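PDB 4QB6: Xyn30D from Paenibacillus barcinonensis, which probably hydrolyses glucuronoxylan as a family 30 endo-1,4-beta-xylanase, here represented by its attached CBM35 module, which binds calcium and glucuronic acid of xylan side chains. Local coordinates for residues Thr46-Ala51 / Ser74-Asn79; Gly59-Gly64 / Asn155-Thr160; Lys92-Leu97 / Ser126-Lys131. One frame throughout, in Å; residues are numbered along the deposited sequence.

Contact 1. Residues Thr46-Ala51 / Ser74-Asn79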
loop_
_atom_site.group_PDB
_atom_site.type_symbol
_atom_site.label_atom_id
_atom_site.label_comp_id
_atom_site.label_asym_id
_atom_site.label_seq_id
_atom_site.Cartn_x
_atom_site.Cartn_y
_atom_site.Cartn_z
ATOM N N THR A 46 5.133 -4.271 -9.064
ATOM C CA THR A 46 4.236 -3.157 -9.070
ATOM C C THR A 46 4.510 -2.213 -10.240
ATOM O O THR A 46 5.625 -2.176 -10.813
ATOM C CB THR A 46 4.360 -2.337 -7.762
ATOM O OG1 THR A 46 5.719 -1.902 -7.612
ATOM C CG2 THR A 46 3.934 -3.137 -6.559
ATOM N N THR A 47 3.485 -1.458 -10.560
ATOM C CA THR A 47 3.605 -0.333 -11.492
ATOM C C THR A 47 3.475 0.943 -10.671
ATOM O O THR A 47 2.519 1.088 -9.877
ATOM C CB THR A 47 2.494 -0.409 -12.539
ATOM O OG1 THR A 47 2.637 -1.643 -13.260
ATOM C CG2 THR A 47 2.550 0.774 -13.483
ATOM N N LEU A 48 4.403 1.850 -10.844
ATOM C CA LEU A 48 4.460 3.102 -10.100
ATOM C C LEU A 48 4.088 4.260 -10.972
ATOM O O LEU A 48 4.505 4.295 -12.160
ATOM C CB LEU A 48 5.870 3.315 -9.553
ATOM C CG LEU A 48 6.410 2.172 -8.695
ATOM C CD1 LEU A 48 7.777 2.499 -8.136
ATOM C CD2 LEU A 48 5.438 1.878 -7.538
ATOM N N THR A 49 3.338 5.203 -10.440
ATOM C CA THR A 49 2.974 6.440 -11.146
ATOM C C THR A 49 3.377 7.600 -10.273
ATOM O O THR A 49 2.895 7.743 -9.151
ATOM C CB THR A 49 1.468 6.493 -11.415
ATOM O OG1 THR A 49 1.089 5.334 -12.169
ATOM C CG2 THR A 49 1.099 7.734 -12.229
ATOM N N ASP A 50 4.296 8.436 -10.755
ATOM C CA ASP A 50 4.802 9.559 -9.968
ATOM C C ASP A 50 5.210 9.111 -8.551
ATOM O O ASP A 50 4.894 9.767 -7.558
ATOM C CB ASP A 50 3.794 10.718 -9.912
ATOM C CG ASP A 50 3.680 11.449 -11.242
ATOM O OD1 ASP A 50 4.718 11.870 -11.797
ATOM O OD2 ASP A 50 2.538 11.654 -11.682
ATOM N N ALA A 51 5.974 8.035 -8.524
ATOM C CA ALA A 51 6.440 7.412 -7.268
ATOM C C ALA A 51 7.710 6.690 -7.608
ATOM O O ALA A 51 7.833 6.198 -8.745
ATOM C CB ALA A 51 5.403 6.454 -6.709
ATOM N N SER A 74 -0.377 10.187 -7.538
ATOM C CA SER A 74 0.701 9.202 -7.495
ATOM C C SER A 74 0.072 7.886 -7.099
ATOM O O SER A 74 -0.949 7.864 -6.422
ATOM C CB SER A 74 1.815 9.539 -6.506
ATOM O OG SER A 74 2.613 10.642 -6.887
ATOM N N ALA A 75 0.681 6.802 -7.525
ATOM C CA ALA A 75 0.051 5.482 -7.329
ATOM C C ALA A 75 1.044 4.364 -7.276
ATOM O O ALA A 75 2.108 4.408 -7.908
ATOM C CB ALA A 75 -0.969 5.194 -8.417
ATOM N N ILE A 76 0.675 3.325 -6.526
ATOM C CA ILE A 76 1.303 2.018 -6.585
ATOM C C ILE A 76 0.239 1.008 -6.953
ATOM O O ILE A 76 -0.811 0.966 -6.301
ATOM C CB ILE A 76 1.896 1.620 -5.207
ATOM C CG1 ILE A 76 2.854 2.664 -4.678
ATOM C CG2 ILE A 76 2.541 0.244 -5.311
ATOM C CD1 ILE A 76 3.260 2.422 -3.227
ATOM N N GLU A 77 0.475 0.212 -7.995
ATOM C CA GLU A 77 -0.448 -0.836 -8.379
ATOM C C GLU A 77 0.231 -2.181 -8.326
ATOM O O GLU A 77 1.252 -2.386 -8.985
ATOM C CB GLU A 77 -0.940 -0.593 -9.806
ATOM C CG GLU A 77 -1.965 -1.632 -10.256
ATOM C CD GLU A 77 -2.457 -1.500 -11.690
ATOM O OE1 GLU A 77 -1.827 -0.786 -12.495
ATOM O OE2 GLU A 77 -3.447 -2.208 -12.034
ATOM N N TRP A 78 -0.300 -3.074 -7.495
ATOM C CA TRP A 78 0.084 -4.481 -7.472
ATOM C C TRP A 78 -0.745 -5.189 -8.510
ATOM O O TRP A 78 -1.959 -5.133 -8.509
ATOM C CB TRP A 78 -0.167 -5.076 -6.089
ATOM C CG TRP A 78 0.788 -4.644 -5.042
ATOM C CD1 TRP A 78 1.942 -5.281 -4.686
ATOM C CD2 TRP A 78 0.684 -3.492 -4.192
ATOM N NE1 TRP A 78 2.553 -4.603 -3.678
ATOM C CE2 TRP A 78 1.815 -3.501 -3.355
ATOM C CE3 TRP A 78 -0.242 -2.450 -4.059
ATOM C CZ2 TRP A 78 2.027 -2.546 -2.377
ATOM C CZ3 TRP A 78 -0.032 -1.494 -3.099
ATOM C CH2 TRP A 78 1.110 -1.535 -2.272
ATOM N N ASN A 79 -0.146 -5.906 -9.450
ATOM C CA ASN A 79 -0.973 -6.563 -10.485
ATOM C C ASN A 79 -1.065 -8.063 -10.310
ATOM O O ASN A 79 -1.653 -8.775 -11.153
ATOM C CB ASN A 79 -0.385 -6.306 -11.862
ATOM C CG ASN A 79 1.030 -6.830 -11.961
ATOM O OD1 ASN A 79 1.951 -6.247 -11.381
ATOM N ND2 ASN A 79 1.211 -7.956 -12.652
#
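T47 and E77 are joined by a pair of backbone hydrogen bonds, T47 N to E77 O and E77 N to T47 O, each 2.9 Å. T49 and A75 form the next such pair, with T49 N to A75 O also 2.9 Å. T46-W78 and L48-I76 are the non-hydrogen-bonded pairs of this antiparallel arrangement. Their side chains share the inward face of the sheet. There T46 sets its methyl over one face of the W78 indole, a CH-pi contact with CG2 3.5 Å from the five-membered ring centroid and 15° off its normal. T46 OG1 sits between the backbone N and the carbonyl carbon (chi1 58°). This leaves CG2 for the ring, while OG1 bonds to A42 O. W78 NE1 bonds to E41 O. I76 CG2 lies over the same indole face, and L48 CD2 meets I76 CG1 at 3.9 Å. A leucine in place of W78 would probably leave E41 O without the indole N-H and the T46 methyl without a flat surface. The chemistry is divided: main-chain bonds hold outermost strand 46-49 to strand 72-83, while apolar groups and the indole seal the side facing the sandwich interior.

Contact 2. Residues Gly59-Gly64 / Asn155-Thr160. With CA (calcium ion), chain D; GCU (alpha-D-glucopyranuronic acid), chain B.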
loop_
_atom_site.group_PDB
_atom_site.type_symbol
_atom_site.label_atom_id
_atom_site.label_comp_id
_atom_site.label_asym_id
_atom_site.label_seq_id
_atom_site.Cartn_x
_atom_site.Cartn_y
_atom_site.Cartn_z
ATOM N N GLY A 59 15.162 0.041 7.623
ATOM C CA GLY A 59 14.160 -0.760 8.277
ATOM C C GLY A 59 13.115 -1.385 7.391
ATOM O O GLY A 59 12.267 -2.118 7.871
ATOM N N TYR A 60 13.176 -1.068 6.091
ATOM C CA TYR A 60 12.294 -1.663 5.097
ATOM C C TYR A 60 12.610 -3.132 4.888
ATOM O O TYR A 60 13.726 -3.602 5.134
ATOM C CB TYR A 60 12.410 -0.894 3.765
ATOM C CG TYR A 60 13.835 -0.787 3.267
ATOM C CD1 TYR A 60 14.424 -1.842 2.586
ATOM C CD2 TYR A 60 14.611 0.337 3.516
ATOM C CE1 TYR A 60 15.740 -1.783 2.143
ATOM C CE2 TYR A 60 15.944 0.404 3.090
ATOM C CZ TYR A 60 16.470 -0.653 2.393
ATOM O OH TYR A 60 17.799 -0.601 1.963
ATOM N N THR A 61 11.639 -3.821 4.314
ATOM C CA THR A 61 11.695 -5.236 3.959
ATOM C C THR A 61 12.025 -5.247 2.460
ATOM O O THR A 61 11.708 -4.295 1.730
ATOM C CB THR A 61 10.317 -5.912 4.232
ATOM O OG1 THR A 61 10.010 -5.913 5.633
ATOM C CG2 THR A 61 10.251 -7.331 3.772
ATOM N N GLY A 62 12.656 -6.306 1.967
ATOM C CA GLY A 62 13.000 -6.374 0.565
ATOM C C GLY A 62 14.092 -5.428 0.165
ATOM O O GLY A 62 14.966 -5.114 0.960
ATOM N N SER A 63 14.037 -4.919 -1.047
ATOM C CA SER A 63 15.092 -4.079 -1.569
ATOM C C SER A 63 14.897 -2.587 -1.363
ATOM O O SER A 63 15.766 -1.794 -1.694
ATOM C CB SER A 63 15.294 -4.362 -3.054
ATOM O OG SER A 63 14.108 -4.095 -3.768
ATOM N N GLY A 64 13.743 -2.178 -0.820
ATOM C CA GLY A 64 13.502 -0.775 -0.570
ATOM C C GLY A 64 12.070 -0.519 -0.172
ATOM O O GLY A 64 11.425 -1.372 0.392
ATOM N N ASN A 155 5.483 6.702 3.038
ATOM C CA ASN A 155 6.434 5.856 2.368
ATOM C C ASN A 155 5.982 4.402 2.569
ATOM O O ASN A 155 5.661 4.004 3.700
ATOM C CB ASN A 155 7.835 6.043 2.892
ATOM C CG ASN A 155 8.455 7.355 2.491
ATOM O OD1 ASN A 155 7.981 8.054 1.599
ATOM N ND2 ASN A 155 9.579 7.668 3.118
ATOM N N MET A 156 5.922 3.601 1.518
ATOM C CA MET A 156 5.224 2.324 1.549
ATOM C C MET A 156 6.192 1.189 1.369
ATOM O O MET A 156 6.896 1.113 0.351
ATOM C CB MET A 156 4.165 2.277 0.443
ATOM C CG MET A 156 3.257 1.061 0.505
ATOM S SD MET A 156 2.314 0.896 2.015
ATOM C CE MET A 156 1.292 2.291 2.008
ATOM N N ASP A 157 6.257 0.292 2.345
ATOM C CA ASP A 157 7.231 -0.808 2.308
ATOM C C ASP A 157 6.700 -2.047 1.630
ATOM O O ASP A 157 7.375 -2.616 0.766
ATOM C CB ASP A 157 7.686 -1.134 3.732
ATOM C CG ASP A 157 8.810 -2.128 3.779
ATOM O OD1 ASP A 157 9.528 -2.320 2.786
ATOM O OD2 ASP A 157 8.954 -2.710 4.869
ATOM N N ASN A 158 5.530 -2.483 2.032
ATOM C CA ASN A 158 4.967 -3.763 1.571
ATOM C C ASN A 158 3.521 -3.825 1.984
ATOM O O ASN A 158 3.056 -2.968 2.769
ATOM C CB ASN A 158 5.794 -4.983 2.097
ATOM C CG ASN A 158 5.672 -5.218 3.580
ATOM O OD1 ASN A 158 6.677 -5.514 4.271
ATOM N ND2 ASN A 158 4.518 -5.181 4.061
ATOM N N ILE A 159 2.805 -4.798 1.449
ATOM C CA ILE A 159 1.510 -5.207 1.972
ATOM C C ILE A 159 1.523 -6.682 2.283
ATOM O O ILE A 159 2.294 -7.473 1.684
ATOM C CB ILE A 159 0.342 -4.924 1.020
ATOM C CG1 ILE A 159 0.546 -5.609 -0.336
ATOM C CG2 ILE A 159 0.156 -3.438 0.903
ATOM C CD1 ILE A 159 -0.632 -5.509 -1.263
ATOM N N THR A 160 0.720 -7.074 3.251
ATOM C CA THR A 160 0.476 -8.505 3.537
ATOM C C THR A 160 -0.991 -8.738 3.386
ATOM O O THR A 160 -1.804 -7.982 3.946
ATOM C CB THR A 160 0.968 -8.896 4.915
ATOM O OG1 THR A 160 2.358 -8.591 5.025
ATOM C CG2 THR A 160 0.754 -10.382 5.189
HETATM CA CA CA D . 9.904 -3.163 0.723
HETATM C C1 GCU B . 11.001 13.609 2.906
HETATM C C2 GCU B . 11.437 12.169 2.978
HETATM C C3 GCU B . 10.697 11.303 1.982
HETATM C C4 GCU B . 9.136 11.534 2.145
HETATM C C5 GCU B . 8.853 13.014 1.973
HETATM C C6 GCU B . 7.426 13.350 2.105
HETATM O O2 GCU B . 12.879 12.080 2.849
HETATM O O3 GCU B . 10.949 9.908 2.113
HETATM O O4 GCU B . 8.467 10.835 1.074
HETATM O O5 GCU B . 9.578 13.657 3.001
HETATM O O6A GCU B . 6.609 12.781 1.367
HETATM O O6B GCU B . 7.066 14.179 2.931
#
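D157 OD1 is gripped from two directions, by the calcium ion at 2.3 Å and by the backbone N-H of T61. That N-H is shared: T61 N lies 3.0 Å from D157 OD1 and 3.0 Å from D157 OD2, and each oxygen uses its syn lone pair. The loop N-H thus bridges the two carboxylate oxygens. OD2 has a stronger partner in R94 NH1, a salt bridge. D157 holds CG anti to its backbone N and beside the carbonyl carbon (chi1 -173°). With this torsion the residue reaches the ion twice, through OD1 and through its own carbonyl, with D157 O 2.6 Å from calcium. D157 and N158 form a classic beta bulge opposite R94. Across the ion, a type II' turn from T61 to G64 brings in two carbonyls, T61 O at 2.4 Å and G64 O at 2.4 Å from the metal. E41 and E43 supply the other three oxygens. Y60 lies over the turn, one ring face against G64 CA, and its CB approaches D157 OD1 at 3.4 Å. At the start of the strand the N155 amide meets the bound glucuronic acid, whose pocket also includes Y57 and R102. Several oxygens crowd together here, such as T61 O and D157 OD1 at 3.1 Å; both bind the ion, which probably offsets their repulsion. With calcium on OD1 and R94 at OD2, the D157 carboxylate is likely to stay ionised. The ion ties the loop 59-64 to the bulged strand.

Contact 3. Residues Lys92-Leu97 / Ser126-Lys131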
loop_
_atom_site.group_PDB
_atom_site.type_symbol
_atom_site.label_atom_id
_atom_site.label_comp_id
_atom_site.label_asym_id
_atom_site.label_seq_id
_atom_site.Cartn_x
_atom_site.Cartn_y
_atom_site.Cartn_z
ATOM N N LYS A 92 -2.680 -5.585 5.093
ATOM C CA LYS A 92 -1.874 -4.909 6.092
ATOM C C LYS A 92 -0.728 -4.200 5.429
ATOM O O LYS A 92 0.158 -4.831 4.852
ATOM C CB LYS A 92 -1.394 -5.914 7.134
ATOM C CG LYS A 92 -0.513 -5.296 8.218
ATOM C CD LYS A 92 -0.176 -6.296 9.317
ATOM C CE LYS A 92 0.624 -7.466 8.828
ATOM N NZ LYS A 92 0.870 -8.412 9.962
ATOM N N PHE A 93 -0.737 -2.879 5.468
ATOM C CA PHE A 93 0.293 -2.033 4.901
ATOM C C PHE A 93 1.371 -1.792 5.921
ATOM O O PHE A 93 1.042 -1.442 7.065
ATOM C CB PHE A 93 -0.293 -0.655 4.532
ATOM C CG PHE A 93 -1.395 -0.703 3.517
ATOM C CD1 PHE A 93 -2.717 -0.862 3.905
ATOM C CD2 PHE A 93 -1.121 -0.603 2.163
ATOM C CE1 PHE A 93 -3.714 -0.891 2.966
ATOM C CE2 PHE A 93 -2.138 -0.664 1.235
ATOM C CZ PHE A 93 -3.431 -0.815 1.645
ATOM N N ARG A 94 2.628 -1.950 5.565
ATOM C CA ARG A 94 3.763 -1.546 6.405
ATOM C C ARG A 94 4.298 -0.275 5.788
ATOM O O ARG A 94 4.668 -0.259 4.599
ATOM C CB ARG A 94 4.831 -2.621 6.482
ATOM C CG ARG A 94 5.948 -2.281 7.480
ATOM C CD ARG A 94 6.826 -3.490 7.743
ATOM N NE ARG A 94 7.789 -3.287 8.848
ATOM C CZ ARG A 94 9.040 -2.932 8.689
ATOM N NH1 ARG A 94 9.521 -2.650 7.505
ATOM N NH2 ARG A 94 9.851 -2.815 9.743
ATOM N N TYR A 95 4.332 0.804 6.569
ATOM C CA TYR A 95 4.583 2.149 6.044
ATOM C C TYR A 95 5.228 3.036 7.066
ATOM O O TYR A 95 5.170 2.740 8.265
ATOM C CB TYR A 95 3.251 2.790 5.565
ATOM C CG TYR A 95 2.356 3.246 6.695
ATOM C CD1 TYR A 95 1.506 2.367 7.361
ATOM C CD2 TYR A 95 2.371 4.565 7.124
ATOM C CE1 TYR A 95 0.718 2.797 8.409
ATOM C CE2 TYR A 95 1.578 4.993 8.162
ATOM C CZ TYR A 95 0.776 4.105 8.811
ATOM O OH TYR A 95 -0.046 4.524 9.862
ATOM N N ALA A 96 5.794 4.149 6.619
ATOM C CA ALA A 96 6.363 5.140 7.526
ATOM C C ALA A 96 5.809 6.480 7.164
ATOM O O ALA A 96 5.592 6.793 5.988
ATOM C CB ALA A 96 7.879 5.120 7.446
ATOM N N LEU A 97 5.571 7.304 8.164
ATOM C CA LEU A 97 5.014 8.648 7.954
ATOM C C LEU A 97 5.445 9.527 9.117
ATOM O O LEU A 97 4.935 9.345 10.225
ATOM C CB LEU A 97 3.486 8.564 7.815
ATOM C CG LEU A 97 2.732 9.878 7.660
ATOM C CD1 LEU A 97 3.326 10.761 6.584
ATOM C CD2 LEU A 97 1.269 9.581 7.363
ATOM N N SER A 126 11.761 6.524 9.782
ATOM C CA SER A 126 12.281 5.168 10.029
ATOM C C SER A 126 11.512 4.410 11.103
ATOM O O SER A 126 11.972 3.382 11.585
ATOM C CB SER A 126 13.794 5.150 10.256
ATOM O OG SER A 126 14.165 5.677 11.512
ATOM N N THR A 127 10.313 4.882 11.428
ATOM C CA THR A 127 9.373 4.104 12.241
ATOM C C THR A 127 8.367 3.502 11.272
ATOM O O THR A 127 7.547 4.219 10.663
ATOM C CB THR A 127 8.641 4.909 13.296
ATOM O OG1 THR A 127 9.630 5.432 14.195
ATOM C CG2 THR A 127 7.647 4.045 14.052
ATOM N N TRP A 128 8.408 2.193 11.133
ATOM C CA TRP A 128 7.539 1.462 10.227
ATOM C C TRP A 128 6.372 0.924 11.002
ATOM O O TRP A 128 6.534 0.031 11.845
ATOM C CB TRP A 128 8.318 0.347 9.542
ATOM C CG TRP A 128 9.441 0.879 8.721
ATOM C CD1 TRP A 128 10.729 1.038 9.121
ATOM C CD2 TRP A 128 9.372 1.398 7.380
ATOM N NE1 TRP A 128 11.467 1.591 8.101
ATOM C CE2 TRP A 128 10.662 1.809 7.014
ATOM C CE3 TRP A 128 8.340 1.516 6.437
ATOM C CZ2 TRP A 128 10.939 2.369 5.778
ATOM C CZ3 TRP A 128 8.619 2.089 5.227
ATOM C CH2 TRP A 128 9.903 2.467 4.897
ATOM N N GLY A 129 5.204 1.496 10.769
ATOM C CA GLY A 129 3.976 1.059 11.392
ATOM C C GLY A 129 3.150 0.216 10.467
ATOM O O GLY A 129 3.517 -0.045 9.314
ATOM N N GLU A 130 2.007 -0.207 10.946
ATOM C CA GLU A 130 1.097 -1.061 10.204
ATOM C C GLU A 130 -0.296 -0.506 10.237
ATOM O O GLU A 130 -0.730 0.090 11.241
ATOM C CB GLU A 130 1.135 -2.498 10.771
ATOM C CG GLU A 130 2.478 -3.175 10.494
ATOM C CD GLU A 130 2.647 -4.589 11.027
ATOM O OE1 GLU A 130 1.866 -5.001 11.900
ATOM O OE2 GLU A 130 3.606 -5.257 10.569
ATOM N N LYS A 131 -1.007 -0.702 9.152
ATOM C CA LYS A 131 -2.421 -0.372 9.081
ATOM C C LYS A 131 -3.095 -1.463 8.334
ATOM O O LYS A 131 -2.625 -1.864 7.243
ATOM C CB LYS A 131 -2.619 0.924 8.347
ATOM C CG LYS A 131 -4.072 1.234 8.058
ATOM C CD LYS A 131 -4.187 2.500 7.240
ATOM C CE LYS A 131 -5.533 2.597 6.577
ATOM N NZ LYS A 131 -6.573 2.898 7.568
HETATM O O HOH W 1 6.159 -4.056 11.126
HETATM O O HOH W 2 0.622 2.931 12.184
#
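The W128 indole is sandwiched between R94 and A96. R94 NH1 lies over one face, 3.7 Å above the plane and toward the rim. The A96 methyl covers the opposite face in a CH-pi contact, with CB 3.9 Å from the centroid of the six-membered ring. The guanidinium is nearly parallel to the indole, 15° apart, and W128 CB sits under its centre, 3.5 Å from R94 CZ. R94 reaches there with CG anti to the backbone N (chi1 -174°) and the chain extended to NE. At the guanidinium edge, in its plane, a water accepts from R94 NE at 2.9 Å and donates to E130 OE2. NH1 is held by a salt bridge to D157 and a hydrogen bond to G59 O. With the water on NE and W128 against its face, the group is probably restricted in rotation. W128 NE1 bonds to P58 O. K92 runs its chain past E130, with CD 3.5 Å from E130 OE1, but its ammonium stays beyond salt-bridge range. On the other face of the sheet, Y95 CE1 packs on K131 CB at 3.8 Å. A second water donates to Y95 OH and to E130 O, and T120 O also bonds to that hydroxyl. Backbone bonds pair F93 with K131 and Y95 with G129; F93 N to K131 O is 2.8 Å. This is an antiparallel pair, with outermost strand 128-137 closing one sheet of the CBM35 beta-sandwich.

Contacts 2 and 3 share the four-stranded sheet, where strands 155-163 and 87-96 are neighbours; their centres are 9 Å apart. They meet through the D157-R94 salt bridge, and I159 packs on F93. Contact 1 belongs to the five-stranded sheet, with its centre about 14 Å from that of contact 2 and 18 Å from that of contact 3. It touches contact 2 across the sandwich interior, I76 against M156 and W78 against I159. Along the chain, contacts 1 and 2 interleave, contact 3 follows contact 1, and both segments of contact 3 fall between those of contact 2. Inner strand 155-163 thus carries residues of the core, of the calcium site at D157 and of the glucuronate pocket.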